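Local coordinates for periplasmic branched-chain amino acid-binding protein (Burkholderia mallei, PDB 3I09) that probably captures a small solute in the periplasm for an ABC transporter, and here holds acetoacetic acid in the cleft between its two lobes, at residues G8-S14 against V48-N54; A63-D68 against V90-K96; A196-A202 against T223-L229; T124-A128 against A155-T160. One frame throughout, in Å; residues are numbered along the deposited sequence. Where two conformers were deposited one is given.

Interaction 1 (G8-S14 against V48-N54); sequences GFITDMS and VYADHQN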
loop_
_atom_site.group_PDB
_atom_site.type_symbol
_atom_site.label_atom_id
_atom_site.label_comp_id
_atom_site.label_asym_id
_atom_site.label_seq_id
_atom_site.Cartn_x
_atom_site.Cartn_y
_atom_site.Cartn_z
ATOM N N GLY A 8 14.678 10.345 3.161
ATOM C CA GLY A 8 14.077 10.914 1.967
ATOM C C GLY A 8 12.787 10.180 1.649
ATOM O O GLY A 8 12.726 8.963 1.771
ATOM N N PHE A 9 11.760 10.931 1.275
ATOM C CA PHE A 9 10.457 10.401 0.981
ATOM C C PHE A 9 10.081 10.818 -0.430
ATOM O O PHE A 9 10.077 12.009 -0.742
ATOM C CB PHE A 9 9.452 10.957 1.983
ATOM C CG PHE A 9 8.016 10.496 1.778
ATOM C CD1 PHE A 9 7.706 9.164 1.625
ATOM C CD2 PHE A 9 6.974 11.423 1.792
ATOM C CE1 PHE A 9 6.342 8.739 1.478
ATOM C CE2 PHE A 9 5.657 11.032 1.640
ATOM C CZ PHE A 9 5.333 9.708 1.523
ATOM N N ILE A 10 9.752 9.834 -1.247
ATOM C CA ILE A 10 9.364 10.083 -2.650
ATOM C C ILE A 10 8.035 9.423 -2.945
ATOM O O ILE A 10 7.866 8.193 -2.801
ATOM C CB ILE A 10 10.410 9.600 -3.657
ATOM C CG1 ILE A 10 11.785 10.158 -3.337
ATOM C CG2 ILE A 10 9.939 10.008 -5.093
ATOM C CD1 ILE A 10 12.902 9.678 -4.302
ATOM N N THR A 11 7.060 10.232 -3.325
ATOM C CA THR A 11 5.708 9.756 -3.535
ATOM C C THR A 11 4.979 10.661 -4.496
ATOM O O THR A 11 5.534 11.661 -4.971
ATOM C CB THR A 11 4.920 9.637 -2.176
ATOM O OG1 THR A 11 3.783 8.772 -2.360
ATOM C CG2 THR A 11 4.462 11.018 -1.646
ATOM N N ASP A 12 3.776 10.270 -4.873
ATOM C CA ASP A 12 2.923 11.135 -5.717
ATOM C C ASP A 12 2.303 12.218 -4.809
ATOM O O ASP A 12 1.462 11.911 -3.954
ATOM C CB ASP A 12 1.802 10.324 -6.354
ATOM C CG ASP A 12 0.799 11.182 -7.121
ATOM O OD1 ASP A 12 1.120 12.344 -7.398
ATOM O OD2 ASP A 12 -0.306 10.672 -7.456
HETATM N N MSE A 13 2.713 13.465 -5.001
HETATM C CA MSE A 13 2.148 14.554 -4.197
HETATM C C MSE A 13 1.151 15.397 -4.969
HETATM O O MSE A 13 0.576 16.336 -4.415
HETATM C CB MSE A 13 3.258 15.418 -3.610
HETATM C CG MSE A 13 3.971 14.723 -2.491
HETATM SE SE MSE A 13 5.506 15.738 -1.910
HETATM C CE MSE A 13 4.601 17.166 -0.979
ATOM N N SER A 14 0.921 15.058 -6.245
ATOM C CA SER A 14 0.088 15.901 -7.106
ATOM C C SER A 14 -1.009 15.223 -7.926
ATOM O O SER A 14 -1.898 15.910 -8.417
ATOM C CB SER A 14 0.982 16.730 -8.052
ATOM O OG SER A 14 1.926 15.951 -8.779
ATOM N N VAL A 48 14.040 14.986 3.749
ATOM C CA VAL A 48 13.882 15.541 2.423
ATOM C C VAL A 48 12.779 14.791 1.665
ATOM O O VAL A 48 12.453 13.656 1.987
ATOM C CB VAL A 48 15.215 15.534 1.665
ATOM C CG1 VAL A 48 16.248 16.458 2.406
ATOM C CG2 VAL A 48 15.761 14.080 1.469
ATOM N N TYR A 49 12.178 15.458 0.678
ATOM C CA TYR A 49 11.074 14.854 -0.054
ATOM C C TYR A 49 11.015 15.287 -1.493
ATOM O O TYR A 49 11.616 16.289 -1.864
ATOM C CB TYR A 49 9.761 15.150 0.661
ATOM C CG TYR A 49 9.419 16.615 0.688
ATOM C CD1 TYR A 49 9.920 17.444 1.679
ATOM C CD2 TYR A 49 8.581 17.161 -0.268
ATOM C CE1 TYR A 49 9.605 18.801 1.703
ATOM C CE2 TYR A 49 8.265 18.517 -0.245
ATOM C CZ TYR A 49 8.789 19.313 0.723
ATOM O OH TYR A 49 8.463 20.648 0.739
ATOM N N ALA A 50 10.305 14.524 -2.308
ATOM C CA ALA A 50 10.120 14.877 -3.703
ATOM C C ALA A 50 8.818 14.295 -4.201
ATOM O O ALA A 50 8.377 13.245 -3.722
ATOM C CB ALA A 50 11.306 14.369 -4.555
ATOM N N ASP A 51 8.205 14.994 -5.155
ATOM C CA ASP A 51 7.005 14.509 -5.855
ATOM C C ASP A 51 7.496 13.800 -7.105
ATOM O O ASP A 51 8.111 14.444 -7.986
ATOM C CB ASP A 51 6.165 15.720 -6.287
ATOM C CG ASP A 51 4.893 15.345 -7.018
ATOM O OD1 ASP A 51 4.591 14.141 -7.227
ATOM O OD2 ASP A 51 4.152 16.290 -7.396
ATOM N N HIS A 52 7.264 12.496 -7.208
ATOM C CA HIS A 52 7.673 11.778 -8.438
ATOM C C HIS A 52 6.753 11.959 -9.623
ATOM O O HIS A 52 7.093 11.523 -10.722
ATOM C CB HIS A 52 7.981 10.288 -8.211
ATOM C CG HIS A 52 6.869 9.460 -7.646
ATOM N ND1 HIS A 52 5.569 9.482 -8.108
ATOM C CD2 HIS A 52 6.919 8.466 -6.723
ATOM C CE1 HIS A 52 4.866 8.559 -7.480
ATOM N NE2 HIS A 52 5.660 7.938 -6.621
ATOM N N GLN A 53 5.602 12.572 -9.389
ATOM C CA GLN A 53 4.644 12.854 -10.459
ATOM C C GLN A 53 4.247 11.572 -11.202
ATOM O O GLN A 53 3.906 11.610 -12.372
ATOM C CB GLN A 53 5.242 13.879 -11.435
ATOM C CG GLN A 53 5.917 15.072 -10.740
ATOM C CD GLN A 53 6.165 16.238 -11.662
ATOM O OE1 GLN A 53 5.304 16.601 -12.485
ATOM N NE2 GLN A 53 7.330 16.852 -11.525
ATOM N N ASN A 54 4.273 10.437 -10.517
ATOM C CA ASN A 54 3.992 9.137 -11.158
ATOM C C ASN A 54 4.890 8.793 -12.347
ATOM O O ASN A 54 4.459 8.116 -13.287
ATOM C CB ASN A 54 2.513 9.008 -11.490
ATOM C CG ASN A 54 1.692 8.946 -10.249
ATOM O OD1 ASN A 54 1.917 8.068 -9.420
ATOM N ND2 ASN A 54 0.736 9.896 -10.091
#
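G8 stands beside V48 in the parallel pairing of strands 5-11 and 43-51, which continues to T11 beside D51; with no side chain, G8 lets V48 pack close. F9 pairs by backbone, F9 N to V48 O (2.9 Å) and A50 N to F9 O (3.0 Å), while its ring lies against helix 22-36. I10, on the same face as V48 and A50, sets CG2 3.7 Å from H52 CB. T11 N makes a weak bond to A50 O, but T11 O takes a firm one from H52 N (2.9 Å). D12 OD1 closes an Asx turn with S14 N and also meets G15 N, while D12 OD2 accepts from N54 ND2 (2.9 Å) and Y17 N. M13 N binds D51 OD1 at 3.0 Å and S14 OG binds D51 OD2 at 2.6 Å. Binding loops follow the C-terminal ends of parallel strands, as is usual in type I periplasmic binding proteins; H52 NE2 to T79 O and N54 OD1 to N80 ND2 link these, like Y17, to the pocket.

Interaction 2 (A63-D68 against V90-K96); sequences AREWMD and VAAEKKK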
loop_
_atom_site.group_PDB
_atom_site.type_symbol
_atom_site.label_atom_id
_atom_site.label_comp_id
_atom_site.label_asym_id
_atom_site.label_seq_id
_atom_site.Cartn_x
_atom_site.Cartn_y
_atom_site.Cartn_z
ATOM N N ALA A 63 16.268 9.528 -6.134
ATOM C CA ALA A 63 16.872 8.603 -5.189
ATOM C C ALA A 63 18.391 8.524 -5.352
ATOM O O ALA A 63 19.133 8.565 -4.349
ATOM C CB ALA A 63 16.272 7.212 -5.296
ATOM N N ARG A 64 18.825 8.388 -6.613
ATOM C CA ARG A 64 20.235 8.251 -6.949
ATOM C C ARG A 64 21.023 9.492 -6.487
ATOM O O ARG A 64 22.064 9.372 -5.806
ATOM C CB ARG A 64 20.374 8.018 -8.468
ATOM C CG ARG A 64 21.554 7.154 -8.913
ATOM C CD ARG A 64 21.581 7.067 -10.470
ATOM N NE ARG A 64 20.460 6.291 -11.022
ATOM C CZ ARG A 64 19.541 6.765 -11.864
ATOM N NH1 ARG A 64 19.588 8.017 -12.309
ATOM N NH2 ARG A 64 18.584 5.971 -12.297
ATOM N N GLU A 65 20.511 10.676 -6.836
ATOM C CA GLU A 65 21.106 11.929 -6.420
ATOM C C GLU A 65 21.213 12.049 -4.898
ATOM O O GLU A 65 22.258 12.437 -4.378
ATOM C CB GLU A 65 20.330 13.116 -6.986
ATOM C CG GLU A 65 20.872 14.503 -6.649
ATOM C CD GLU A 65 19.748 15.536 -6.554
ATOM O OE1 GLU A 65 18.807 15.478 -7.390
ATOM O OE2 GLU A 65 19.782 16.375 -5.608
ATOM N N TRP A 66 20.142 11.771 -4.172
ATOM C CA TRP A 66 20.209 11.835 -2.716
ATOM C C TRP A 66 21.240 10.842 -2.132
ATOM O O TRP A 66 21.965 11.135 -1.169
ATOM C CB TRP A 66 18.833 11.558 -2.091
ATOM C CG TRP A 66 17.782 12.628 -2.244
ATOM C CD1 TRP A 66 17.952 13.933 -2.616
ATOM C CD2 TRP A 66 16.391 12.452 -2.006
ATOM N NE1 TRP A 66 16.731 14.585 -2.608
ATOM C CE2 TRP A 66 15.761 13.689 -2.231
ATOM C CE3 TRP A 66 15.614 11.362 -1.607
ATOM C CZ2 TRP A 66 14.377 13.864 -2.066
ATOM C CZ3 TRP A 66 14.241 11.532 -1.453
ATOM C CH2 TRP A 66 13.643 12.793 -1.668
HETATM N N MSE A 67 21.291 9.655 -2.691
HETATM C CA MSE A 67 22.222 8.642 -2.188
HETATM C C MSE A 67 23.676 9.024 -2.475
HETATM O O MSE A 67 24.535 8.832 -1.633
HETATM C CB MSE A 67 21.899 7.302 -2.833
HETATM C CG MSE A 67 20.619 6.731 -2.310
HETATM SE SE MSE A 67 20.107 5.082 -3.181
HETATM C CE MSE A 67 18.324 4.931 -2.433
ATOM N N ASP A 68 23.927 9.557 -3.669
ATOM C CA ASP A 68 25.290 9.824 -4.139
ATOM C C ASP A 68 25.860 11.127 -3.606
ATOM O O ASP A 68 27.052 11.182 -3.339
ATOM C CB ASP A 68 25.342 9.867 -5.672
ATOM C CG ASP A 68 25.291 8.484 -6.302
ATOM O OD1 ASP A 68 25.399 7.466 -5.562
ATOM O OD2 ASP A 68 25.113 8.416 -7.539
ATOM N N VAL A 90 17.834 1.072 -7.658
ATOM C CA VAL A 90 18.850 2.016 -7.215
ATOM C C VAL A 90 19.304 1.715 -5.791
ATOM O O VAL A 90 20.495 1.638 -5.521
ATOM C CB VAL A 90 18.345 3.463 -7.290
ATOM C CG1 VAL A 90 19.400 4.402 -6.748
ATOM C CG2 VAL A 90 17.955 3.818 -8.753
ATOM N N ALA A 91 18.363 1.482 -4.888
ATOM C CA ALA A 91 18.719 1.124 -3.508
ATOM C C ALA A 91 19.545 -0.156 -3.427
ATOM O O ALA A 91 20.511 -0.218 -2.679
ATOM C CB ALA A 91 17.448 0.979 -2.623
ATOM N N ALA A 92 19.203 -1.163 -4.212
ATOM C CA ALA A 92 19.946 -2.433 -4.155
ATOM C C ALA A 92 21.372 -2.244 -4.661
ATOM O O ALA A 92 22.341 -2.732 -4.059
ATOM C CB ALA A 92 19.227 -3.518 -4.956
ATOM N N GLU A 93 21.508 -1.510 -5.758
ATOM C CA GLU A 93 22.828 -1.240 -6.351
ATOM C C GLU A 93 23.742 -0.455 -5.391
ATOM O O GLU A 93 24.923 -0.712 -5.298
ATOM C CB GLU A 93 22.659 -0.403 -7.623
ATOM C CG GLU A 93 22.159 -1.174 -8.818
ATOM C CD GLU A 93 21.635 -0.277 -9.973
ATOM O OE1 GLU A 93 21.729 0.982 -9.904
ATOM O OE2 GLU A 93 21.102 -0.869 -10.947
ATOM N N LYS A 94 23.184 0.558 -4.729
ATOM C CA LYS A 94 23.965 1.421 -3.838
ATOM C C LYS A 94 24.039 0.893 -2.404
ATOM O O LYS A 94 24.722 1.500 -1.561
ATOM C CB LYS A 94 23.370 2.833 -3.808
ATOM C CG LYS A 94 23.281 3.537 -5.190
ATOM C CD LYS A 94 24.570 3.579 -5.891
ATOM C CE LYS A 94 24.459 4.345 -7.231
ATOM N NZ LYS A 94 25.294 5.513 -7.149
ATOM N N LYS A 95 23.340 -0.208 -2.132
ATOM C CA LYS A 95 23.307 -0.828 -0.791
ATOM C C LYS A 95 22.790 0.155 0.267
ATOM O O LYS A 95 23.481 0.500 1.240
ATOM C CB LYS A 95 24.679 -1.411 -0.440
ATOM C CG LYS A 95 25.123 -2.473 -1.462
ATOM C CD LYS A 95 26.458 -3.152 -1.086
ATOM C CE LYS A 95 26.542 -4.545 -1.738
ATOM N NZ LYS A 95 27.634 -5.404 -1.164
ATOM N N LYS A 96 21.605 0.696 0.003
ATOM C CA LYS A 96 20.986 1.650 0.907
ATOM C C LYS A 96 19.646 1.126 1.356
ATOM O O LYS A 96 18.921 0.526 0.579
ATOM C CB LYS A 96 20.750 2.993 0.239
ATOM C CG LYS A 96 22.000 3.680 -0.261
ATOM C CD LYS A 96 22.929 4.076 0.865
ATOM C CE LYS A 96 24.155 4.777 0.276
ATOM N NZ LYS A 96 25.279 4.878 1.234
HETATM O O HOH W 1 24.220 8.067 1.000
#
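Helix-to-helix packing on one flank of the N-terminal lobe sets helices 56-69 and 81-94 side by side, their local axes 10.4 Å apart and inclined by 27°. That wide spacing is bridged by selenomethionine M67. Its SE reaches V90 CG1 at 3.7 Å, K94 CB at 4.0 Å and K96 CG at 3.8 Å, while M67 CE rests 4.1 Å from A91 CB. V90 fills the gap from the other helix, its CG1 lying 3.9 Å from R64 CA and 4.4 Å from A63 CB. Such near-parallel helices are the expected product of consecutive beta-alpha-beta crossovers; strand 72-77, joining the two helices in sequence, lies beneath them and touches A63 and M67 through L75. Toward solvent the character changes to electrostatic, with K94 NZ forming a salt bridge to D68 OD1 at 2.5 Å. The second helix is closed by a Schellman motif, in which K95 has positive phi and K96 N bonds to A91 O at 3.0 Å; the chain thus turns back and K96 CB is directed toward helix 56-69.

Interaction 3 (A196-A202 against T223-L229); sequences AQILGLA and TMKLAAL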
loop_
_atom_site.group_PDB
_atom_site.type_symbol
_atom_site.label_atom_id
_atom_site.label_comp_id
_atom_site.label_asym_id
_atom_site.label_seq_id
_atom_site.Cartn_x
_atom_site.Cartn_y
_atom_site.Cartn_z
ATOM N N ALA A 196 -19.430 -11.827 -16.849
ATOM C CA ALA A 196 -18.872 -12.213 -15.553
ATOM C C ALA A 196 -19.752 -11.712 -14.408
ATOM O O ALA A 196 -20.392 -10.672 -14.551
ATOM C CB ALA A 196 -17.450 -11.640 -15.424
ATOM N N GLN A 197 -19.724 -12.424 -13.271
ATOM C CA GLN A 197 -20.415 -12.040 -12.033
ATOM C C GLN A 197 -19.710 -10.878 -11.322
ATOM O O GLN A 197 -20.349 -9.984 -10.770
ATOM C CB GLN A 197 -20.473 -13.225 -11.052
ATOM C CG GLN A 197 -21.398 -14.344 -11.463
ATOM C CD GLN A 197 -21.188 -15.627 -10.674
ATOM O OE1 GLN A 197 -20.063 -16.073 -10.508
ATOM N NE2 GLN A 197 -22.291 -16.239 -10.187
ATOM N N ILE A 198 -18.377 -10.894 -11.360
ATOM C CA ILE A 198 -17.544 -9.953 -10.623
ATOM C C ILE A 198 -16.687 -9.139 -11.604
ATOM O O ILE A 198 -16.020 -9.714 -12.480
ATOM C CB ILE A 198 -16.601 -10.714 -9.654
ATOM C CG1 ILE A 198 -17.383 -11.686 -8.749
ATOM C CG2 ILE A 198 -15.711 -9.730 -8.851
ATOM C CD1 ILE A 198 -18.490 -11.015 -7.866
ATOM N N LEU A 199 -16.698 -7.813 -11.429
ATOM C CA LEU A 199 -15.736 -6.903 -12.049
ATOM C C LEU A 199 -14.646 -6.582 -11.051
ATOM O O LEU A 199 -14.891 -5.903 -10.039
ATOM C CB LEU A 199 -16.423 -5.607 -12.506
ATOM C CG LEU A 199 -15.572 -4.518 -13.203
ATOM C CD1 LEU A 199 -14.960 -5.064 -14.463
ATOM C CD2 LEU A 199 -16.403 -3.293 -13.548
ATOM N N GLY A 200 -13.455 -7.101 -11.299
ATOM C CA GLY A 200 -12.318 -6.937 -10.388
ATOM C C GLY A 200 -11.608 -5.663 -10.808
ATOM O O GLY A 200 -11.170 -5.523 -11.950
ATOM N N LEU A 201 -11.548 -4.716 -9.893
ATOM C CA LEU A 201 -10.883 -3.441 -10.113
ATOM C C LEU A 201 -9.423 -3.523 -9.710
ATOM O O LEU A 201 -9.079 -3.345 -8.528
ATOM C CB LEU A 201 -11.576 -2.370 -9.286
ATOM C CG LEU A 201 -13.040 -2.178 -9.657
ATOM C CD1 LEU A 201 -13.713 -1.191 -8.686
ATOM C CD2 LEU A 201 -13.185 -1.719 -11.109
ATOM N N ALA A 202 -8.568 -3.886 -10.669
ATOM C CA ALA A 202 -7.128 -4.014 -10.427
ATOM C C ALA A 202 -6.492 -2.658 -10.699
ATOM O O ALA A 202 -5.707 -2.469 -11.644
ATOM C CB ALA A 202 -6.516 -5.137 -11.338
ATOM N N THR A 223 -25.809 -5.460 -13.086
ATOM C CA THR A 223 -25.589 -6.819 -13.559
ATOM C C THR A 223 -24.285 -7.467 -13.085
ATOM O O THR A 223 -24.128 -8.678 -13.224
ATOM C CB THR A 223 -25.654 -6.893 -15.094
ATOM O OG1 THR A 223 -24.552 -6.175 -15.675
ATOM C CG2 THR A 223 -26.949 -6.328 -15.599
HETATM N N MSE A 224 -23.377 -6.682 -12.508
HETATM C CA MSE A 224 -22.094 -7.199 -12.003
HETATM C C MSE A 224 -21.864 -6.619 -10.586
HETATM O O MSE A 224 -22.283 -5.498 -10.293
HETATM C CB MSE A 224 -20.902 -6.780 -12.911
HETATM C CG MSE A 224 -21.002 -7.041 -14.431
HETATM SE SE MSE A 224 -19.459 -6.295 -15.262
HETATM C CE MSE A 224 -18.236 -7.842 -15.177
ATOM N N LYS A 225 -21.238 -7.394 -9.713
ATOM C CA LYS A 225 -20.729 -6.878 -8.467
ATOM C C LYS A 225 -19.277 -6.363 -8.654
ATOM O O LYS A 225 -18.476 -7.008 -9.327
ATOM C CB LYS A 225 -20.764 -7.950 -7.381
ATOM C CG LYS A 225 -22.141 -8.181 -6.757
ATOM C CD LYS A 225 -22.019 -8.791 -5.350
ATOM C CE LYS A 225 -23.378 -8.940 -4.618
ATOM N NZ LYS A 225 -23.166 -9.343 -3.163
ATOM N N LEU A 226 -18.956 -5.218 -8.067
ATOM C CA LEU A 226 -17.587 -4.699 -8.132
ATOM C C LEU A 226 -16.765 -5.305 -7.008
ATOM O O LEU A 226 -17.255 -5.422 -5.907
ATOM C CB LEU A 226 -17.564 -3.179 -8.002
ATOM C CG LEU A 226 -18.468 -2.386 -8.943
ATOM C CD1 LEU A 226 -18.362 -0.869 -8.662
ATOM C CD2 LEU A 226 -18.157 -2.693 -10.384
ATOM N N ALA A 227 -15.546 -5.738 -7.315
ATOM C CA ALA A 227 -14.588 -6.117 -6.295
ATOM C C ALA A 227 -13.500 -5.044 -6.338
ATOM O O ALA A 227 -12.699 -4.974 -7.270
ATOM C CB ALA A 227 -14.030 -7.495 -6.548
ATOM N N ALA A 228 -13.488 -4.197 -5.328
ATOM C CA ALA A 228 -12.515 -3.121 -5.242
ATOM C C ALA A 228 -11.294 -3.737 -4.568
ATOM O O ALA A 228 -11.227 -3.891 -3.351
ATOM C CB ALA A 228 -13.091 -1.947 -4.458
ATOM N N LEU A 229 -10.328 -4.122 -5.380
ATOM C CA LEU A 229 -9.203 -4.889 -4.869
ATOM C C LEU A 229 -8.211 -4.028 -4.077
ATOM O O LEU A 229 -7.439 -4.553 -3.270
ATOM C CB LEU A 229 -8.516 -5.601 -6.041
ATOM C CG LEU A 229 -9.385 -6.621 -6.749
ATOM C CD1 LEU A 229 -8.704 -7.071 -8.097
ATOM C CD2 LEU A 229 -9.677 -7.839 -5.872
#
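Strands 198-202 and 225-228 run parallel, 4.6 Å apart at closest approach and inclined by 24°, with the staggered backbone bonding of a parallel sheet. Q197 O accepts from K225 N at 2.9 Å, L199 N donates to K225 O at 2.9 Å, A227 N to L199 O at 2.8 Å and L201 N to A227 O at 2.9 Å. The pairing slackens at the end, where the L229 N to L201 O bond is weak at 3.5 Å. Helix 205-217 connects the two strands, making a beta-alpha-beta crossover, the repeating unit of the Rossmann-like C-terminal lobe; strand 225-228 is an edge strand of its four-stranded parallel sheet. One sheet face carries L199, L201 and L226: L199 CD2 meets L226 CD2 at 3.7 Å, and I212 of the crossover helix packs on L201 and L226, while helix 185-193 covers L199. Selenomethionine M224 extends this layer, its CE 3.9 Å from both A196 CB and L199 CB. On the other face the small residues G200 and A227 permit close approach, with I198 CG2 3.6 Å from A227 CB and L229 CD1 4.2 Å from G200 C. W143 of the adjacent strand touches I198 and A227 there, while helix 124-137 meets I198 through V135.

Interaction 4 (T124-A128 against A155-T160); sequences TMALA and ALEKNT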
loop_
_atom_site.group_PDB
_atom_site.type_symbol
_atom_site.label_atom_id
_atom_site.label_comp_id
_atom_site.label_asym_id
_atom_site.label_seq_id
_atom_site.Cartn_x
_atom_site.Cartn_y
_atom_site.Cartn_z
ATOM N N THR A 124 0.147 -6.854 -3.149
ATOM C CA THR A 124 -0.916 -7.403 -4.002
ATOM C C THR A 124 -1.271 -8.854 -3.728
ATOM O O THR A 124 -2.402 -9.272 -4.000
ATOM C CB THR A 124 -0.541 -7.244 -5.478
ATOM O OG1 THR A 124 0.757 -7.798 -5.704
ATOM C CG2 THR A 124 -0.531 -5.776 -5.845
HETATM N N MSE A 125 -0.348 -9.643 -3.181
HETATM C CA MSE A 125 -0.704 -11.004 -2.749
HETATM C C MSE A 125 -1.706 -10.959 -1.571
HETATM O O MSE A 125 -2.677 -11.685 -1.573
HETATM C CB MSE A 125 0.566 -11.780 -2.382
HETATM C CG MSE A 125 0.334 -13.123 -1.848
HETATM SE SE MSE A 125 -0.389 -14.259 -3.301
HETATM C CE MSE A 125 1.281 -14.583 -4.202
ATOM N N ALA A 126 -1.472 -10.112 -0.568
ATOM C CA ALA A 126 -2.401 -9.981 0.546
ATOM C C ALA A 126 -3.762 -9.480 0.084
ATOM O O ALA A 126 -4.776 -9.973 0.582
ATOM C CB ALA A 126 -1.851 -9.049 1.647
ATOM N N LEU A 127 -3.793 -8.520 -0.850
ATOM C CA LEU A 127 -5.071 -8.041 -1.424
ATOM C C LEU A 127 -5.865 -9.162 -2.061
ATOM O O LEU A 127 -7.067 -9.329 -1.800
ATOM C CB LEU A 127 -4.868 -6.885 -2.415
ATOM C CG LEU A 127 -4.207 -5.614 -1.862
ATOM C CD1 LEU A 127 -3.937 -4.593 -2.956
ATOM C CD2 LEU A 127 -5.025 -4.994 -0.674
ATOM N N ALA A 128 -5.171 -9.939 -2.892
ATOM C CA ALA A 128 -5.766 -11.056 -3.604
ATOM C C ALA A 128 -6.282 -12.131 -2.658
ATOM O O ALA A 128 -7.409 -12.611 -2.791
ATOM C CB ALA A 128 -4.727 -11.644 -4.555
ATOM N N ALA A 155 0.445 -6.886 -11.623
ATOM C CA ALA A 155 0.724 -7.745 -10.475
ATOM C C ALA A 155 -0.568 -8.123 -9.759
ATOM O O ALA A 155 -0.759 -9.293 -9.414
ATOM C CB ALA A 155 1.677 -7.087 -9.506
ATOM N N LEU A 156 -1.479 -7.166 -9.617
ATOM C CA LEU A 156 -2.673 -7.400 -8.809
ATOM C C LEU A 156 -3.608 -8.297 -9.574
ATOM O O LEU A 156 -4.194 -9.186 -8.992
ATOM C CB LEU A 156 -3.369 -6.094 -8.422
ATOM C CG LEU A 156 -4.670 -6.161 -7.606
ATOM C CD1 LEU A 156 -4.510 -6.968 -6.279
ATOM C CD2 LEU A 156 -5.089 -4.735 -7.291
ATOM N N GLU A 157 -3.730 -8.074 -10.880
ATOM C CA GLU A 157 -4.545 -8.944 -11.720
ATOM C C GLU A 157 -3.999 -10.373 -11.666
ATOM O O GLU A 157 -4.759 -11.335 -11.558
ATOM C CB GLU A 157 -4.600 -8.433 -13.176
ATOM C CG GLU A 157 -5.374 -9.371 -14.131
ATOM C CD GLU A 157 -5.312 -8.963 -15.606
ATOM O OE1 GLU A 157 -5.420 -7.760 -15.935
ATOM O OE2 GLU A 157 -5.192 -9.865 -16.455
ATOM N N LYS A 158 -2.687 -10.527 -11.752
ATOM C CA LYS A 158 -2.129 -11.885 -11.718
ATOM C C LYS A 158 -2.363 -12.596 -10.373
ATOM O O LYS A 158 -2.811 -13.744 -10.358
ATOM C CB LYS A 158 -0.637 -11.898 -12.082
ATOM C CG LYS A 158 0.101 -13.214 -11.865
ATOM C CD LYS A 158 -0.339 -14.286 -12.805
ATOM C CE LYS A 158 0.776 -15.342 -13.025
ATOM N NZ LYS A 158 1.233 -15.979 -11.743
ATOM N N ASN A 159 -2.088 -11.905 -9.258
ATOM C CA ASN A 159 -2.297 -12.498 -7.926
ATOM C C ASN A 159 -3.774 -12.859 -7.775
ATOM O O ASN A 159 -4.126 -13.922 -7.302
ATOM C CB ASN A 159 -1.939 -11.509 -6.807
ATOM C CG ASN A 159 -0.438 -11.282 -6.614
ATOM O OD1 ASN A 159 -0.021 -10.145 -6.473
ATOM N ND2 ASN A 159 0.365 -12.343 -6.578
ATOM N N THR A 160 -4.653 -11.955 -8.170
ATOM C CA THR A 160 -6.095 -12.161 -7.948
ATOM C C THR A 160 -6.636 -13.274 -8.859
ATOM O O THR A 160 -7.409 -14.136 -8.404
ATOM C CB THR A 160 -6.886 -10.863 -8.091
ATOM O OG1 THR A 160 -6.318 -9.840 -7.242
ATOM C CG2 THR A 160 -8.388 -11.068 -7.733
#
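N159 and T124 are the residues most deeply engaged in this contact between helices 124-137 and 151-166, and they meet each other directly: T124 OG1 donates to N159 OD1 at 2.6 Å. The bond is one link in a larger polar cluster, for D106, in a nearby loop, donates its backbone N to T124 OG1 and accepts from N159 ND2 through its carboxylate. The asparagine therefore joins both the start of helix 124-137 and that loop. Its ND2 also lies 3.4 Å from CE of selenomethionine M125. Apart from this polar centre, the T124 methyl CG2 rests on L156 CB at 3.8 Å, and L156 CD1 lies 3.9 Å from L127 CB. The helices cross at -44° with local axes 8.4 Å apart, close packing that covers one face of the parallel sheet in the C-terminal lobe, an alpha/beta layering usual in type I periplasmic binding proteins. This contact lies near the ligand pocket: the T124 side chain is about 6 Å from the bound acetoacetic acid, and F152, a pocket residue one turn before L156, also touches T124. Farther along, a small residue allows the backbones to converge. A128 and T160 have CA atoms 4.5 Å apart, and A128 CB sits 3.6 Å from both N159 CB and T160 OG1, the hydroxyl of T160 being turned back to L156 O at 2.8 Å.

Overall arrangement
The four contacts fall into two pairs, one in each lobe of a bilobal binding protein. Interactions 1 and 2 come first along the chain, their centres 16 Å apart, and meet through W66, which packs from helix 56-69 onto G8, I10, V48 and Y49 of the N-terminal sheet. Interaction 4 follows and interaction 3 comes last; their centres are 14 Å apart, and L229 touches L127, L156 and T160 where helices cover the second sheet. Neither pair touches the other: interactions 1 and 3 come closest, about 13 Å at nearest atoms, and interactions 1 and 4, about 15 Å apart at nearest atoms, both approach the acetoacetic acid pocket, consistent with a cleft between lobes.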